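Local coordinates for nisin immunity protein (Lactococcus lactis subsp. lactis, PDB 5XHB) that takes part in the immunity of its host cell against nisin supplied from outside, at residues A[132-146]-A[211-225]. Numbering follows the deposited sequence.
Sequences IDYMGNIYSISDTTV and FAVEINDDFKLATKV. With SO4 (sulfate ion), chain B.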
ATOM      1  N   ILE A 132      12.944   4.361   4.733  1.00 13.72           N
ATOM      2  CA  ILE A 132      12.583   3.671   3.512  1.00 13.75           C
ATOM      3  C   ILE A 132      11.557   4.488   2.751  1.00 13.93           C
ATOM      4  O   ILE A 132      10.621   5.026   3.351  1.00 15.75           O
ATOM      5  CB  ILE A 132      12.027   2.264   3.813  1.00 16.85           C
ATOM      6  CG1 ILE A 132      13.179   1.371   4.270  1.00 20.71           C
ATOM      7  CG2 ILE A 132      11.358   1.660   2.577  1.00 15.83           C
ATOM      8  CD1 ILE A 132      12.771  -0.021   4.536  1.00 30.33           C
ATOM      9  N   ASP A 133      11.757   4.596   1.442  1.00 16.58           N
ATOM     10  CA  ASP A 133      10.813   5.283   0.559  1.00 19.26           C
ATOM     11  C   ASP A 133       9.826   4.287  -0.042  1.00 15.37           C
ATOM     12  O   ASP A 133      10.229   3.243  -0.567  1.00 17.88           O
ATOM     13  CB  ASP A 133      11.540   6.003  -0.577  1.00 15.85           C
ATOM     14  CG  ASP A 133      12.641   6.932  -0.089  1.00 21.93           C
ATOM     15  OD1 ASP A 133      12.637   7.329   1.096  1.00 20.87           O
ATOM     16  OD2 ASP A 133      13.520   7.257  -0.908  1.00 26.33           O
ATOM     17  N   TYR A 134       8.541   4.618   0.015  1.00 17.59           N
ATOM     18  CA  TYR A 134       7.512   3.757  -0.551  1.00 19.11           C
ATOM     19  C   TYR A 134       6.262   4.560  -0.914  1.00 18.44           C
ATOM     20  O   TYR A 134       5.722   5.289  -0.080  1.00 20.30           O
ATOM     21  CB  TYR A 134       7.145   2.633   0.426  1.00 17.72           C
ATOM     22  CG  TYR A 134       5.925   1.832   0.008  1.00 16.66           C
ATOM     23  CD1 TYR A 134       5.958   1.025  -1.121  1.00 19.30           C
ATOM     24  CD2 TYR A 134       4.749   1.879   0.752  1.00 18.57           C
ATOM     25  CE1 TYR A 134       4.855   0.282  -1.507  1.00 22.66           C
ATOM     26  CE2 TYR A 134       3.629   1.142   0.370  1.00 19.01           C
ATOM     27  CZ  TYR A 134       3.696   0.346  -0.758  1.00 19.35           C
ATOM     28  OH  TYR A 134       2.601  -0.383  -1.150  1.00 20.91           O
HETATM   29  N   MSE A 135       5.811   4.421  -2.155  1.00 20.44           N
HETATM   30  CA  MSE A 135       4.568   5.067  -2.607  1.00 26.03           C
HETATM   31  C   MSE A 135       4.555   6.577  -2.401  1.00 29.32           C
HETATM   32  O   MSE A 135       3.512   7.155  -2.084  1.00 26.19           O
HETATM   33  CB  MSE A 135       3.357   4.460  -1.895  1.00 26.81           C
HETATM   34  CG  MSE A 135       2.891   3.151  -2.491  1.00 32.62           C
HETATM   35 SE   MSE A 135       2.169   3.397  -4.296  1.00 55.24          SE
HETATM   36  CE  MSE A 135       0.619   4.506  -3.808  1.00 37.95           C
ATOM     37  N   GLY A 136       5.714   7.206  -2.577  1.00 26.09           N
ATOM     38  CA  GLY A 136       5.825   8.650  -2.483  1.00 29.18           C
ATOM     39  C   GLY A 136       5.892   9.136  -1.054  1.00 27.89           C
ATOM     40  O   GLY A 136       5.881  10.335  -0.800  1.00 31.45           O
ATOM     41  N   ASN A 137       5.952   8.194  -0.116  1.00 20.72           N
ATOM     42  CA  ASN A 137       6.071   8.519   1.297  1.00 20.50           C
ATOM     43  C   ASN A 137       7.422   8.054   1.852  1.00 19.74           C
ATOM     44  O   ASN A 137       8.108   7.236   1.243  1.00 19.17           O
ATOM     45  CB  ASN A 137       4.941   7.864   2.104  1.00 25.31           C
ATOM     46  CG  ASN A 137       3.563   8.249   1.608  1.00 34.41           C
ATOM     47  OD1 ASN A 137       3.290   9.415   1.343  1.00 32.39           O
ATOM     48  ND2 ASN A 137       2.684   7.257   1.481  1.00 36.10           N
ATOM     49  N   ILE A 138       7.782   8.573   3.017  1.00 18.31           N
ATOM     50  CA  ILE A 138       9.027   8.201   3.681  1.00 20.78           C
ATOM     51  C   ILE A 138       8.665   7.539   4.991  1.00 20.97           C
ATOM     52  O   ILE A 138       7.763   8.001   5.687  1.00 21.78           O
ATOM     53  CB  ILE A 138       9.938   9.430   3.918  1.00 22.36           C
ATOM     54  CG1 ILE A 138      10.208  10.127   2.584  1.00 25.56           C
ATOM     55  CG2 ILE A 138      11.251   9.021   4.586  1.00 22.08           C
ATOM     56  CD1 ILE A 138      11.471  10.967   2.564  1.00 32.25           C
ATOM     57  N   TYR A 139       9.349   6.443   5.308  1.00 16.46           N
ATOM     58  CA  TYR A 139       9.043   5.631   6.473  1.00 15.71           C
ATOM     59  C   TYR A 139      10.255   5.533   7.357  1.00 19.15           C
ATOM     60  O   TYR A 139      11.346   5.277   6.876  1.00 16.52           O
ATOM     61  CB  TYR A 139       8.587   4.223   6.054  1.00 15.83           C
ATOM     62  CG  TYR A 139       7.256   4.288   5.353  1.00 13.95           C
ATOM     63  CD1 TYR A 139       7.183   4.632   4.014  1.00 18.19           C
ATOM     64  CD2 TYR A 139       6.071   4.038   6.049  1.00 17.03           C
ATOM     65  CE1 TYR A 139       5.966   4.733   3.370  1.00 21.94           C
ATOM     66  CE2 TYR A 139       4.841   4.130   5.416  1.00 18.27           C
ATOM     67  CZ  TYR A 139       4.798   4.479   4.076  1.00 22.26           C
ATOM     68  OH  TYR A 139       3.588   4.599   3.429  1.00 21.99           O
ATOM     69  N   SER A 140      10.058   5.725   8.651  1.00 16.78           N
ATOM     70  CA  SER A 140      11.148   5.602   9.601  1.00 14.17           C
ATOM     71  C   SER A 140      11.190   4.197  10.194  1.00 20.82           C
ATOM     72  O   SER A 140      10.182   3.725  10.711  1.00 15.39           O
ATOM     73  CB  SER A 140      10.990   6.639  10.713  1.00 22.31           C
ATOM     74  OG  SER A 140      11.985   6.432  11.692  1.00 30.33           O
ATOM     75  N   ILE A 141      12.351   3.541  10.098  1.00 13.44           N
ATOM     76  CA  ILE A 141      12.569   2.215  10.678  1.00 13.87           C
ATOM     77  C   ILE A 141      12.892   2.363  12.146  1.00 18.30           C
ATOM     78  O   ILE A 141      13.939   2.898  12.505  1.00 17.43           O
ATOM     79  CB  ILE A 141      13.717   1.468   9.968  1.00 12.81           C
ATOM     80  CG1 ILE A 141      13.427   1.346   8.469  1.00 15.11           C
ATOM     81  CG2 ILE A 141      13.946   0.086  10.589  1.00 14.64           C
ATOM     82  CD1 ILE A 141      14.659   0.896   7.658  1.00 16.71           C
ATOM     83  N   SER A 142      11.984   1.905  13.001  1.00 17.60           N
ATOM     84  CA  SER A 142      12.123   2.093  14.438  1.00 21.88           C
ATOM     85  C   SER A 142      12.968   0.994  15.079  1.00 24.12           C
ATOM     86  O   SER A 142      13.434   0.074  14.401  1.00 19.91           O
ATOM     87  CB  SER A 142      10.743   2.117  15.094  1.00 22.98           C
ATOM     88  OG  SER A 142      10.181   0.814  15.045  1.00 21.98           O
ATOM     89  N   ASP A 143      13.140   1.079  16.395  1.00 21.14           N
ATOM     90  CA  ASP A 143      13.758  -0.004  17.149  1.00 23.47           C
ATOM     91  C   ASP A 143      12.681  -0.847  17.848  1.00 27.65           C
ATOM     92  O   ASP A 143      12.940  -1.478  18.867  1.00 24.09           O
ATOM     93  CB  ASP A 143      14.758   0.544  18.173  1.00 28.19           C
ATOM     94  CG  ASP A 143      15.747  -0.520  18.655  1.00 37.28           C
ATOM     95  OD1 ASP A 143      15.968  -1.511  17.925  1.00 36.56           O
ATOM     96  OD2 ASP A 143      16.303  -0.372  19.766  1.00 47.49           O
ATOM     97  N   THR A 144      11.473  -0.851  17.286  1.00 17.66           N
ATOM     98  CA  THR A 144      10.375  -1.678  17.791  1.00 18.25           C
ATOM     99  C   THR A 144      10.260  -2.960  16.990  1.00 19.30           C
ATOM    100  O   THR A 144      10.168  -2.915  15.765  1.00 18.09           O
ATOM    101  CB  THR A 144       9.037  -0.927  17.721  1.00 23.94           C
ATOM    102  OG1 THR A 144       9.098   0.227  18.571  1.00 25.25           O
ATOM    103  CG2 THR A 144       7.876  -1.838  18.136  1.00 24.33           C
ATOM    104  N   THR A 145      10.271  -4.091  17.686  1.00 16.78           N
ATOM    105  CA  THR A 145      10.180  -5.410  17.062  1.00 19.24           C
ATOM    106  C   THR A 145       8.768  -5.678  16.587  1.00 20.08           C
ATOM    107  O   THR A 145       7.810  -5.263  17.227  1.00 18.81           O
ATOM    108  CB  THR A 145      10.589  -6.540  18.037  1.00 22.05           C
ATOM    109  OG1 THR A 145      11.854  -6.231  18.630  1.00 31.21           O
ATOM    110  CG2 THR A 145      10.704  -7.875  17.309  1.00 26.68           C
ATOM    111  N   VAL A 146       8.654  -6.332  15.440  1.00 15.31           N
ATOM    112  CA  VAL A 146       7.385  -6.843  14.938  1.00 16.89           C
ATOM    113  C   VAL A 146       7.340  -8.333  15.216  1.00 15.74           C
ATOM    114  O   VAL A 146       8.137  -9.078  14.657  1.00 20.37           O
ATOM    115  CB  VAL A 146       7.224  -6.602  13.423  1.00 16.04           C
ATOM    116  CG1 VAL A 146       5.866  -7.136  12.934  1.00 16.55           C
ATOM    117  CG2 VAL A 146       7.349  -5.139  13.121  1.00 14.47           C
ATOM    118  N   PHE A 211       4.857  -1.051   7.726  1.00 12.67           N
ATOM    119  CA  PHE A 211       5.273  -2.378   7.306  1.00 11.33           C
ATOM    120  C   PHE A 211       6.456  -2.822   8.143  1.00 11.77           C
ATOM    121  O   PHE A 211       6.951  -2.054   8.976  1.00 13.64           O
ATOM    122  CB  PHE A 211       5.605  -2.408   5.813  1.00 10.16           C
ATOM    123  CG  PHE A 211       6.532  -1.300   5.360  1.00 12.85           C
ATOM    124  CD1 PHE A 211       7.907  -1.479   5.371  1.00 14.79           C
ATOM    125  CD2 PHE A 211       6.020  -0.091   4.905  1.00 16.59           C
ATOM    126  CE1 PHE A 211       8.760  -0.459   4.955  1.00 16.48           C
ATOM    127  CE2 PHE A 211       6.859   0.933   4.491  1.00 19.07           C
ATOM    128  CZ  PHE A 211       8.234   0.749   4.517  1.00 15.16           C
ATOM    129  N   ALA A 212       6.882  -4.070   7.956  1.00  9.86           N
ATOM    130  CA  ALA A 212       7.977  -4.621   8.744  1.00 10.71           C
ATOM    131  C   ALA A 212       9.231  -4.782   7.891  1.00 11.72           C
ATOM    132  O   ALA A 212       9.158  -5.262   6.762  1.00 12.64           O
ATOM    133  CB  ALA A 212       7.577  -5.963   9.345  1.00 11.47           C
ATOM    134  N   VAL A 213      10.371  -4.357   8.417  1.00 10.94           N
ATOM    135  CA  VAL A 213      11.628  -4.502   7.683  1.00  9.46           C
ATOM    136  C   VAL A 213      12.595  -5.327   8.506  1.00 10.76           C
ATOM    137  O   VAL A 213      12.828  -5.025   9.673  1.00 11.05           O
ATOM    138  CB  VAL A 213      12.280  -3.131   7.368  1.00 10.64           C
ATOM    139  CG1 VAL A 213      13.465  -3.319   6.382  1.00 14.76           C
ATOM    140  CG2 VAL A 213      11.252  -2.174   6.814  1.00 19.22           C
ATOM    141  N   GLU A 214      13.150  -6.370   7.900  1.00 11.37           N
ATOM    142  CA  GLU A 214      14.174  -7.176   8.538  1.00 12.79           C
ATOM    143  C   GLU A 214      15.488  -6.394   8.595  1.00 12.12           C
ATOM    144  O   GLU A 214      16.055  -6.046   7.555  1.00 12.29           O
ATOM    145  CB  GLU A 214      14.352  -8.489   7.767  1.00 15.96           C
ATOM    146  CG  GLU A 214      14.868  -9.643   8.583  1.00 16.42           C
ATOM    147  CD  GLU A 214      14.743 -10.973   7.849  1.00 19.19           C
ATOM    148  OE1 GLU A 214      14.670 -10.982   6.590  1.00 15.70           O
ATOM    149  OE2 GLU A 214      14.725 -12.013   8.536  1.00 17.99           O
ATOM    150  N   ILE A 215      15.930  -6.070   9.807  1.00  9.67           N
ATOM    151  CA  ILE A 215      17.198  -5.381  10.027  1.00 10.65           C
ATOM    152  C   ILE A 215      18.069  -6.307  10.848  1.00 12.16           C
ATOM    153  O   ILE A 215      17.717  -6.633  11.980  1.00 13.54           O
ATOM    154  CB  ILE A 215      17.045  -4.051  10.782  1.00 11.73           C
ATOM    155  CG1 ILE A 215      16.107  -3.080  10.043  1.00 12.61           C
ATOM    156  CG2 ILE A 215      18.413  -3.417  11.010  1.00 12.79           C
ATOM    157  CD1 ILE A 215      16.582  -2.687   8.681  1.00 11.23           C
ATOM    158  N   ASN A 216      19.201  -6.715  10.291  1.00 11.49           N
ATOM    159  CA  ASN A 216      20.049  -7.711  10.948  1.00 11.45           C
ATOM    160  C   ASN A 216      19.213  -8.943  11.302  1.00 13.90           C
ATOM    161  O   ASN A 216      18.666  -9.580  10.400  1.00 13.71           O
ATOM    162  CB  ASN A 216      20.748  -7.072  12.147  1.00 12.69           C
ATOM    163  CG  ASN A 216      21.618  -5.899  11.718  1.00 15.58           C
ATOM    164  OD1 ASN A 216      22.016  -5.827  10.556  1.00 12.61           O
ATOM    165  ND2 ASN A 216      21.879  -4.959  12.629  1.00 16.84           N
ATOM    166  N   ASP A 217      19.053  -9.267  12.579  1.00  9.67           N
ATOM    167  CA  ASP A 217      18.353 -10.500  12.910  1.00 11.10           C
ATOM    168  C   ASP A 217      16.940 -10.328  13.464  1.00 16.50           C
ATOM    169  O   ASP A 217      16.436 -11.234  14.129  1.00 17.66           O
ATOM    170  CB  ASP A 217      19.169 -11.312  13.917  1.00 11.32           C
ATOM    171  CG  ASP A 217      20.475 -11.796  13.332  1.00 15.95           C
ATOM    172  OD1 ASP A 217      20.433 -12.653  12.430  1.00 18.58           O
ATOM    173  OD2 ASP A 217      21.533 -11.309  13.759  1.00 20.82           O
ATOM    174  N   ASP A 218      16.287  -9.199  13.221  1.00 16.45           N
ATOM    175  CA  ASP A 218      14.855  -9.195  13.518  1.00 16.95           C
ATOM    176  C   ASP A 218      14.068  -8.146  12.775  1.00 16.10           C
ATOM    177  O   ASP A 218      14.609  -7.176  12.234  1.00 13.28           O
ATOM    178  CB  ASP A 218      14.583  -9.076  15.030  1.00 31.82           C
ATOM    179  CG  ASP A 218      14.746  -7.689  15.547  1.00 35.20           C
ATOM    180  OD1 ASP A 218      15.758  -7.059  15.173  1.00 35.22           O
ATOM    181  OD2 ASP A 218      13.860  -7.235  16.330  1.00 33.53           O
ATOM    182  N   PHE A 219      12.759  -8.368  12.750  1.00 13.56           N
ATOM    183  CA  PHE A 219      11.867  -7.499  12.011  1.00 12.35           C
ATOM    184  C   PHE A 219      11.547  -6.267  12.835  1.00 13.86           C
ATOM    185  O   PHE A 219      11.137  -6.375  13.995  1.00 14.86           O
ATOM    186  CB  PHE A 219      10.602  -8.252  11.628  1.00 13.90           C
ATOM    187  CG  PHE A 219      10.788  -9.150  10.440  1.00 12.79           C
ATOM    188  CD1 PHE A 219      10.728  -8.625   9.152  1.00 12.46           C
ATOM    189  CD2 PHE A 219      11.034 -10.504  10.607  1.00 17.74           C
ATOM    190  CE1 PHE A 219      10.902  -9.452   8.049  1.00 16.48           C
ATOM    191  CE2 PHE A 219      11.215 -11.334   9.508  1.00 20.60           C
ATOM    192  CZ  PHE A 219      11.153 -10.802   8.227  1.00 18.21           C
ATOM    193  N   LYS A 220      11.753  -5.095  12.231  1.00 11.84           N
ATOM    194  CA  LYS A 220      11.473  -3.819  12.886  1.00 12.97           C
ATOM    195  C   LYS A 220      10.280  -3.112  12.247  1.00 13.55           C
ATOM    196  O   LYS A 220      10.069  -3.207  11.042  1.00 12.54           O
ATOM    197  CB  LYS A 220      12.695  -2.897  12.803  1.00 15.99           C
ATOM    198  CG  LYS A 220      13.960  -3.473  13.429  1.00 15.27           C
ATOM    199  CD  LYS A 220      13.757  -3.780  14.914  1.00 16.65           C
ATOM    200  CE  LYS A 220      15.117  -3.956  15.627  1.00 22.08           C
ATOM    201  NZ  LYS A 220      15.022  -4.699  16.919  1.00 35.13           N
ATOM    202  N   LEU A 221       9.550  -2.350  13.055  1.00 13.43           N
ATOM    203  CA  LEU A 221       8.395  -1.596  12.593  1.00 12.92           C
ATOM    204  C   LEU A 221       8.802  -0.323  11.876  1.00 14.32           C
ATOM    205  O   LEU A 221       9.573   0.482  12.416  1.00 18.14           O
ATOM    206  CB  LEU A 221       7.496  -1.262  13.792  1.00 12.90           C
ATOM    207  CG  LEU A 221       6.433  -0.189  13.553  1.00 14.73           C
ATOM    208  CD1 LEU A 221       5.434  -0.701  12.546  1.00 20.51           C
ATOM    209  CD2 LEU A 221       5.750   0.203  14.871  1.00 18.30           C
ATOM    210  N   ALA A 222       8.291  -0.148  10.659  1.00 14.63           N
ATOM    211  CA  ALA A 222       8.499   1.059   9.872  1.00 15.11           C
ATOM    212  C   ALA A 222       7.184   1.817   9.759  1.00 17.88           C
ATOM    213  O   ALA A 222       6.176   1.243   9.344  1.00 15.99           O
ATOM    214  CB  ALA A 222       9.030   0.725   8.480  1.00 14.09           C
ATOM    215  N   THR A 223       7.190   3.102  10.108  1.00 17.16           N
ATOM    216  CA  THR A 223       5.960   3.891  10.053  1.00 17.11           C
ATOM    217  C   THR A 223       6.148   5.205   9.304  1.00 21.22           C
ATOM    218  O   THR A 223       7.255   5.728   9.237  1.00 17.08           O
ATOM    219  CB  THR A 223       5.431   4.184  11.466  1.00 24.49           C
ATOM    220  OG1 THR A 223       6.450   4.835  12.224  1.00 27.38           O
ATOM    221  CG2 THR A 223       5.051   2.897  12.171  1.00 21.81           C
ATOM    222  N   LYS A 224       5.062   5.737   8.744  1.00 18.29           N
ATOM    223  CA  LYS A 224       5.139   6.906   7.882  1.00 24.32           C
ATOM    224  C   LYS A 224       5.552   8.129   8.684  1.00 26.13           C
ATOM    225  O   LYS A 224       4.999   8.397   9.748  1.00 30.42           O
ATOM    226  CB  LYS A 224       3.803   7.149   7.170  1.00 27.39           C
ATOM    227  CG  LYS A 224       3.678   8.533   6.518  1.00 33.59           C
ATOM    228  CD  LYS A 224       4.709   8.765   5.398  1.00 39.45           C
ATOM    229  CE  LYS A 224       5.109  10.265   5.269  1.00 35.61           C
ATOM    230  NZ  LYS A 224       6.040  10.620   4.130  1.00 23.83           N
ATOM    231  N   VAL A 225       6.560   8.849   8.197  1.00 30.64           N
ATOM    232  CA  VAL A 225       7.030  10.048   8.892  1.00 35.00           C
ATOM    233  C   VAL A 225       6.441  11.304   8.260  1.00 43.58           C
ATOM    234  O   VAL A 225       7.076  11.946   7.425  1.00 49.68           O
ATOM    235  CB  VAL A 225       8.576  10.160   8.898  1.00 42.48           C
ATOM    236  CG1 VAL A 225       9.101  10.204  10.329  1.00 48.43           C
ATOM    237  CG2 VAL A 225       9.212   9.006   8.147  1.00 32.20           C
TER
HETATM  238  S   SO4 B 301      -1.349  -0.443   0.430  1.00 19.66           S
HETATM  239  O1  SO4 B 301      -1.430  -1.720   1.169  1.00 17.80           O
HETATM  240  O2  SO4 B 301      -0.091  -0.380  -0.308  1.00 23.78           O
HETATM  241  O3  SO4 B 301      -2.455  -0.324  -0.518  1.00 19.36           O
HETATM  242  O4  SO4 B 301      -1.410   0.629   1.418  1.00 18.52           O
HETATM  243  O   HOH W   1       8.892   4.401  13.025  1.00 31.88           O
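Ser140 and Thr223 form a hydrogen-bonded pair of antiparallel strands 137-142 and 218-224: Ser140 N gives to Thr223 O at 2.9 Å, and Thr223 N to Ser140 O at 3.1 Å. Next along, Val225 N gives an almost straight bond (177°) to Ile138 O. A water also donates to Ser140 O and bonds Thr223 OG1. At a beta bulge the register then slips by two residues. Here Leu221 O accepts twice, from Ser142 N at 2.9 Å and from Ser142 OG at 2.7 Å. With chi1 at 70°, OG sits between its own backbone N and carbonyl carbon, where it can donate to Leu221 O and accept from Thr144 N in an ST turn. Beyond the bulge Leu221 N reaches Thr144 O, and Val146 N meets Phe219 O from 40° above the carbonyl plane. Lys220 NZ lies against Asp218 OD2 at 2.9 Å, on its syn lone pair, and forms a longer salt bridge to Asp143 OD1 at 3.5 Å. On the buried face Phe211 CE2 lies over one face of the Tyr139 ring, 3.5 Å from CG, and Lys224 CD lies more loosely over the opposite face; Tyr139 OH bonds Thr208 O. Within the Spa1 C-terminal domain, the contact joins two beta hairpins into one antiparallel sheet; the Ser142 hydroxyl bonds on both sides of the register shift, consistent with holding the bulge, while the Asp143-Lys220-Asp218 network pairs charges at the partly exposed end.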